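Transcriptional regulator (Pyrococcus horikoshii, PDB 1UDD) is an all-helical protein of the TenA/THI-4/PQQC family whose precise role is left open. Local coordinates at residues L91-L96 against Y159-K164; W138-I143 against K202-F207. All blocks are in the same frame, centred on the assembly; numbering follows the deposited sequence.

Interaction 1. Residues L91-L96 against Y159-K164; sequences LKELDL and YREWGK
Glu93 and Glu161 meet carboxylate to carboxylate, their chains arriving from opposite directions. The polar contact comes first: Glu93 OE2 lies 2.7 Å from Glu161 OE2, while Glu93 OE2 to Glu161 OE1 is 3.4 Å, a pair of acceptors with no bond between them. A spacing as short as the first, between two acid oxygens, suggests that one group holds a proton. The two carboxylate planes are turned 55° apart. In both residues CG stands anti to the carbonyl carbon (chi1 -57° in Glu93, -49° in Glu161), and the extended chain beyond it carries the acid across a gap where the nearest CA atoms, of Glu93 and Tyr159, are 10.7 Å apart.

Apolar packing accompanies the acid pair. Ile158, one residue before 159-164, receives the side chains of both Glu93 and Leu94. Tyr159 and Trp162 anchor helix 157-164 on helix 36-63, each meeting Phe39 with rings edge-to-face.

The backbone hydrogen bonds define where the first helix stops. Leu96 N bonds to Leu91 O at 2.8 Å and Asp95 N to Lys92 O at 2.6 Å, with Asp95 at positive phi. The acid pair thus joins helix 157-164 to the last turn of helix 82-93 at the surface of the helical fold, and Glu93 sits within the Schellman motif that ends that helix, with Asp95 as its C-prime residue.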
# COMPACT_ATOMS: atom_id res chain seq x y z
N LEU A 91 23.48 23.09 -2.55
CA LEU A 91 24.09 22.84 -1.25
C LEU A 91 25.54 23.31 -1.24
O LEU A 91 26.03 23.85 -0.24
CB LEU A 91 24.06 21.35 -0.92
CG LEU A 91 22.70 20.73 -0.60
CD1 LEU A 91 22.85 19.22 -0.59
CD2 LEU A 91 22.19 21.24 0.75
N LYS A 92 26.23 23.09 -2.36
CA LYS A 92 27.62 23.47 -2.50
C LYS A 92 27.79 24.98 -2.35
O LYS A 92 28.56 25.45 -1.51
CB LYS A 92 28.18 23.00 -3.85
CG LYS A 92 29.67 23.30 -4.02
CD LYS A 92 30.31 22.50 -5.16
CE LYS A 92 31.84 22.60 -5.11
NZ LYS A 92 32.51 21.81 -6.19
N GLU A 93 27.05 25.74 -3.16
CA GLU A 93 27.11 27.20 -3.10
C GLU A 93 26.94 27.69 -1.67
O GLU A 93 27.45 28.75 -1.31
CB GLU A 93 26.01 27.82 -3.96
CG GLU A 93 26.02 27.41 -5.41
CD GLU A 93 24.85 27.99 -6.18
OE1 GLU A 93 23.70 27.88 -5.69
OE2 GLU A 93 25.06 28.54 -7.28
N LEU A 94 26.24 26.92 -0.84
CA LEU A 94 26.00 27.29 0.56
C LEU A 94 26.99 26.65 1.53
O LEU A 94 26.79 26.70 2.75
CB LEU A 94 24.57 26.93 0.98
CG LEU A 94 23.38 27.61 0.29
CD1 LEU A 94 22.08 26.89 0.66
CD2 LEU A 94 23.32 29.08 0.69
N ASP A 95 28.05 26.04 1.00
CA ASP A 95 29.06 25.37 1.83
C ASP A 95 28.43 24.28 2.67
O ASP A 95 28.65 24.21 3.88
CB ASP A 95 29.77 26.37 2.75
CG ASP A 95 30.59 27.38 1.99
OD1 ASP A 95 31.44 26.96 1.19
OD2 ASP A 95 30.37 28.60 2.21
N LEU A 96 27.62 23.45 2.03
CA LEU A 96 26.96 22.33 2.68
C LEU A 96 27.15 21.15 1.76
O LEU A 96 27.44 21.33 0.58
CB LEU A 96 25.47 22.61 2.87
CG LEU A 96 25.14 23.72 3.87
CD1 LEU A 96 23.66 24.09 3.80
CD2 LEU A 96 25.53 23.24 5.26
N TYR A 159 19.86 33.25 -4.48
CA TYR A 159 18.41 33.37 -4.41
C TYR A 159 17.84 33.53 -5.81
O TYR A 159 16.79 32.98 -6.13
CB TYR A 159 18.00 34.58 -3.57
CG TYR A 159 18.33 34.45 -2.10
CD1 TYR A 159 18.84 33.28 -1.57
CD2 TYR A 159 18.12 35.53 -1.24
CE1 TYR A 159 19.15 33.17 -0.22
CE2 TYR A 159 18.42 35.43 0.11
CZ TYR A 159 18.94 34.26 0.62
OH TYR A 159 19.28 34.18 1.95
N ARG A 160 18.53 34.28 -6.67
CA ARG A 160 18.04 34.49 -8.03
C ARG A 160 18.04 33.19 -8.81
O ARG A 160 17.06 32.88 -9.49
CB ARG A 160 18.89 35.52 -8.78
CG ARG A 160 18.74 36.95 -8.31
CD ARG A 160 19.15 37.92 -9.41
NE ARG A 160 20.51 37.65 -9.89
CZ ARG A 160 21.61 38.03 -9.26
NH1 ARG A 160 21.54 38.70 -8.12
NH2 ARG A 160 22.80 37.72 -9.78
N GLU A 161 19.13 32.44 -8.73
CA GLU A 161 19.21 31.18 -9.45
C GLU A 161 18.06 30.31 -8.95
O GLU A 161 17.27 29.79 -9.74
CB GLU A 161 20.55 30.49 -9.16
CG GLU A 161 21.78 31.38 -9.31
CD GLU A 161 23.08 30.63 -9.10
OE1 GLU A 161 23.51 29.90 -10.02
OE2 GLU A 161 23.68 30.75 -8.00
N TRP A 162 17.97 30.18 -7.63
CA TRP A 162 16.94 29.38 -6.99
C TRP A 162 15.54 29.73 -7.50
O TRP A 162 14.77 28.84 -7.89
CB TRP A 162 16.98 29.59 -5.48
CG TRP A 162 15.96 28.79 -4.75
CD1 TRP A 162 16.06 27.48 -4.35
CD2 TRP A 162 14.64 29.21 -4.39
NE1 TRP A 162 14.89 27.07 -3.76
CE2 TRP A 162 14.00 28.12 -3.77
CE3 TRP A 162 13.94 30.42 -4.53
CZ2 TRP A 162 12.68 28.19 -3.28
CZ3 TRP A 162 12.63 30.49 -4.04
CH2 TRP A 162 12.02 29.37 -3.43
N GLY A 163 15.22 31.01 -7.51
CA GLY A 163 13.90 31.44 -7.95
C GLY A 163 13.55 31.27 -9.41
O GLY A 163 12.44 30.83 -9.73
N LYS A 164 14.48 31.60 -10.30
CA LYS A 164 14.23 31.50 -11.73
C LYS A 164 13.73 30.14 -12.20
O LYS A 164 13.02 30.05 -13.20
CB LYS A 164 15.49 31.91 -12.51
CG LYS A 164 15.92 33.35 -12.22
CD LYS A 164 17.05 33.85 -13.13
CE LYS A 164 18.36 33.08 -12.92
NZ LYS A 164 18.33 31.73 -13.53

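Interaction 2. Residues W138-I143 against K202-F207; sequences WSYAEI and KFELAF
Glu204 faces Ser139 and Tyr140 across two long helices, 126-146 and 190-213, in the interior of the TenA-type helical bundle. The backbones are close, with Ser139 CA 8.3 Å from Glu204 CA, yet the side chains share no direct hydrogen bond, and water completes the contact.

Glu204 illustrates how a buried acid is accommodated. Its CB points toward helix 126-146. CG follows, anti to the carbonyl carbon, and reaches Ser139 OG at 3.9 Å, a van der Waals approach. A bend at chi2 (-58°) then folds the chain, which brings CD to 4.1 Å from Tyr140 CE1.

At the tip the two oxygens have separate duties. OE2 is hydrogen-bonded to the hydroxyls of Tyr113 and Tyr49, both outside the two segments. OE1 stays in the contact, lying in the plane of the Tyr140 ring at its edge, 3.4 Å from CE1. Ring and carboxylate planes are 84° apart, so the acid is set almost perpendicular to the ring and meets its polarised C-H rim rather than its face.

The same OE1 accepts a hydrogen bond from each of two waters. Two hydroxyls at OE2 and two waters at OE1 thus give the acid four polar partners, which together fix its rotation. Ser139 OG, also bonded to Pro135 O, accepts from the first water; Tyr140 OH, also hydrogen-bonded to the Tyr42 hydroxyl, meets the second. That second water bridges the acid and the phenol, 2.9 Å from Glu204 OE1 and 2.6 Å from Tyr140 OH.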
# COMPACT_ATOMS: atom_id res chain seq x y z
N TRP A 138 2.19 23.65 -7.85
CA TRP A 138 1.52 24.88 -8.25
C TRP A 138 1.88 26.14 -7.46
O TRP A 138 2.19 27.17 -8.06
CB TRP A 138 0.01 24.64 -8.24
CG TRP A 138 -0.82 25.67 -8.97
CD1 TRP A 138 -0.36 26.76 -9.68
CD2 TRP A 138 -2.24 25.71 -9.05
NE1 TRP A 138 -1.42 27.48 -10.19
CE2 TRP A 138 -2.59 26.85 -9.82
CE3 TRP A 138 -3.27 24.89 -8.55
CZ2 TRP A 138 -3.92 27.20 -10.10
CZ3 TRP A 138 -4.60 25.24 -8.83
CH2 TRP A 138 -4.91 26.38 -9.60
N SER A 139 1.84 26.07 -6.14
CA SER A 139 2.17 27.23 -5.33
C SER A 139 3.59 27.77 -5.57
O SER A 139 3.81 28.96 -5.51
CB SER A 139 2.00 26.93 -3.84
OG SER A 139 3.03 26.09 -3.36
N TYR A 140 4.55 26.89 -5.82
CA TYR A 140 5.92 27.34 -6.05
C TYR A 140 6.02 28.17 -7.31
O TYR A 140 6.81 29.12 -7.39
CB TYR A 140 6.89 26.14 -6.12
CG TYR A 140 7.47 25.77 -4.76
CD1 TYR A 140 6.65 25.39 -3.69
CD2 TYR A 140 8.85 25.89 -4.53
CE1 TYR A 140 7.19 25.15 -2.41
CE2 TYR A 140 9.39 25.66 -3.26
CZ TYR A 140 8.57 25.29 -2.22
OH TYR A 140 9.12 25.09 -0.97
N ALA A 141 5.21 27.83 -8.31
CA ALA A 141 5.20 28.59 -9.55
C ALA A 141 4.46 29.91 -9.33
O ALA A 141 4.91 30.95 -9.81
CB ALA A 141 4.53 27.78 -10.66
N GLU A 142 3.34 29.86 -8.61
CA GLU A 142 2.55 31.07 -8.36
C GLU A 142 3.31 32.07 -7.50
O GLU A 142 3.19 33.28 -7.69
CB GLU A 142 1.22 30.74 -7.67
CG GLU A 142 0.16 30.14 -8.56
CD GLU A 142 -0.28 31.06 -9.69
OE1 GLU A 142 -0.32 32.30 -9.51
OE2 GLU A 142 -0.60 30.53 -10.78
N ILE A 143 4.07 31.56 -6.53
CA ILE A 143 4.85 32.42 -5.66
C ILE A 143 5.88 33.18 -6.50
O ILE A 143 6.01 34.39 -6.36
CB ILE A 143 5.60 31.59 -4.59
CG1 ILE A 143 4.60 30.98 -3.59
CG2 ILE A 143 6.58 32.48 -3.86
CD1 ILE A 143 5.26 30.02 -2.56
N LYS A 202 -2.25 24.22 3.52
CA LYS A 202 -1.91 24.57 4.90
C LYS A 202 -0.50 24.08 5.22
O LYS A 202 0.29 24.79 5.85
CB LYS A 202 -2.90 23.94 5.88
CG LYS A 202 -4.27 24.58 5.84
CD LYS A 202 -5.09 24.08 7.01
CE LYS A 202 -6.46 24.71 7.04
NZ LYS A 202 -7.20 24.26 8.26
N PHE A 203 -0.17 22.87 4.77
CA PHE A 203 1.18 22.34 5.01
C PHE A 203 2.22 23.24 4.36
O PHE A 203 3.28 23.48 4.94
CB PHE A 203 1.33 20.93 4.46
CG PHE A 203 0.83 19.86 5.39
CD1 PHE A 203 1.34 19.75 6.68
CD2 PHE A 203 -0.12 18.93 4.96
CE1 PHE A 203 0.91 18.72 7.54
CE2 PHE A 203 -0.55 17.90 5.81
CZ PHE A 203 -0.03 17.80 7.10
N GLU A 204 1.93 23.74 3.16
CA GLU A 204 2.87 24.62 2.48
C GLU A 204 3.15 25.86 3.33
O GLU A 204 4.30 26.27 3.48
CB GLU A 204 2.31 25.06 1.11
CG GLU A 204 2.51 24.05 -0.02
CD GLU A 204 3.98 23.70 -0.26
OE1 GLU A 204 4.85 24.57 -0.04
OE2 GLU A 204 4.26 22.55 -0.69
N LEU A 205 2.09 26.46 3.86
CA LEU A 205 2.22 27.64 4.69
C LEU A 205 3.01 27.28 5.95
O LEU A 205 3.93 28.00 6.36
CB LEU A 205 0.83 28.19 5.06
CG LEU A 205 0.74 29.44 5.93
CD1 LEU A 205 1.66 30.52 5.42
CD2 LEU A 205 -0.70 29.93 5.95
N ALA A 206 2.66 26.14 6.53
CA ALA A 206 3.33 25.67 7.74
C ALA A 206 4.80 25.43 7.48
O ALA A 206 5.65 25.67 8.35
CB ALA A 206 2.67 24.37 8.22
N PHE A 207 5.12 24.96 6.27
CA PHE A 207 6.50 24.68 5.93
C PHE A 207 7.32 25.96 5.91
O PHE A 207 8.45 26.00 6.41
CB PHE A 207 6.58 23.99 4.56
CG PHE A 207 7.77 23.10 4.40
CD1 PHE A 207 7.74 21.78 4.87
CD2 PHE A 207 8.92 23.55 3.76
CE1 PHE A 207 8.84 20.92 4.69
CE2 PHE A 207 10.02 22.72 3.58
CZ PHE A 207 9.98 21.39 4.04
O HOH W 1 4.48 27.15 -0.94
O HOH W 2 7.52 25.18 1.04

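Interactions 1 and 2 both bring a glutamate across between helices, and place in the fold separates their chemistry. Interaction 1 lies at the surface, its centre about 17 Å from the chain centre; between its segments Glu93 and Glu161 make the contact, with Ile158 adding apolar packing between helices 82-93 and 157-164. Interaction 2, centred about 6 Å from the chain centre, is buried; there a single acid between helices 126-146 and 190-213 is served by hydroxyls and water. No helix is common to both. Their centres stand about 19 Å apart, yet the contacts touch where Trp162 CZ2 packs 4.2 Å from Tyr140 CE2, and Tyr166 meets both of these rings edge-to-face. Along the chain their segments alternate.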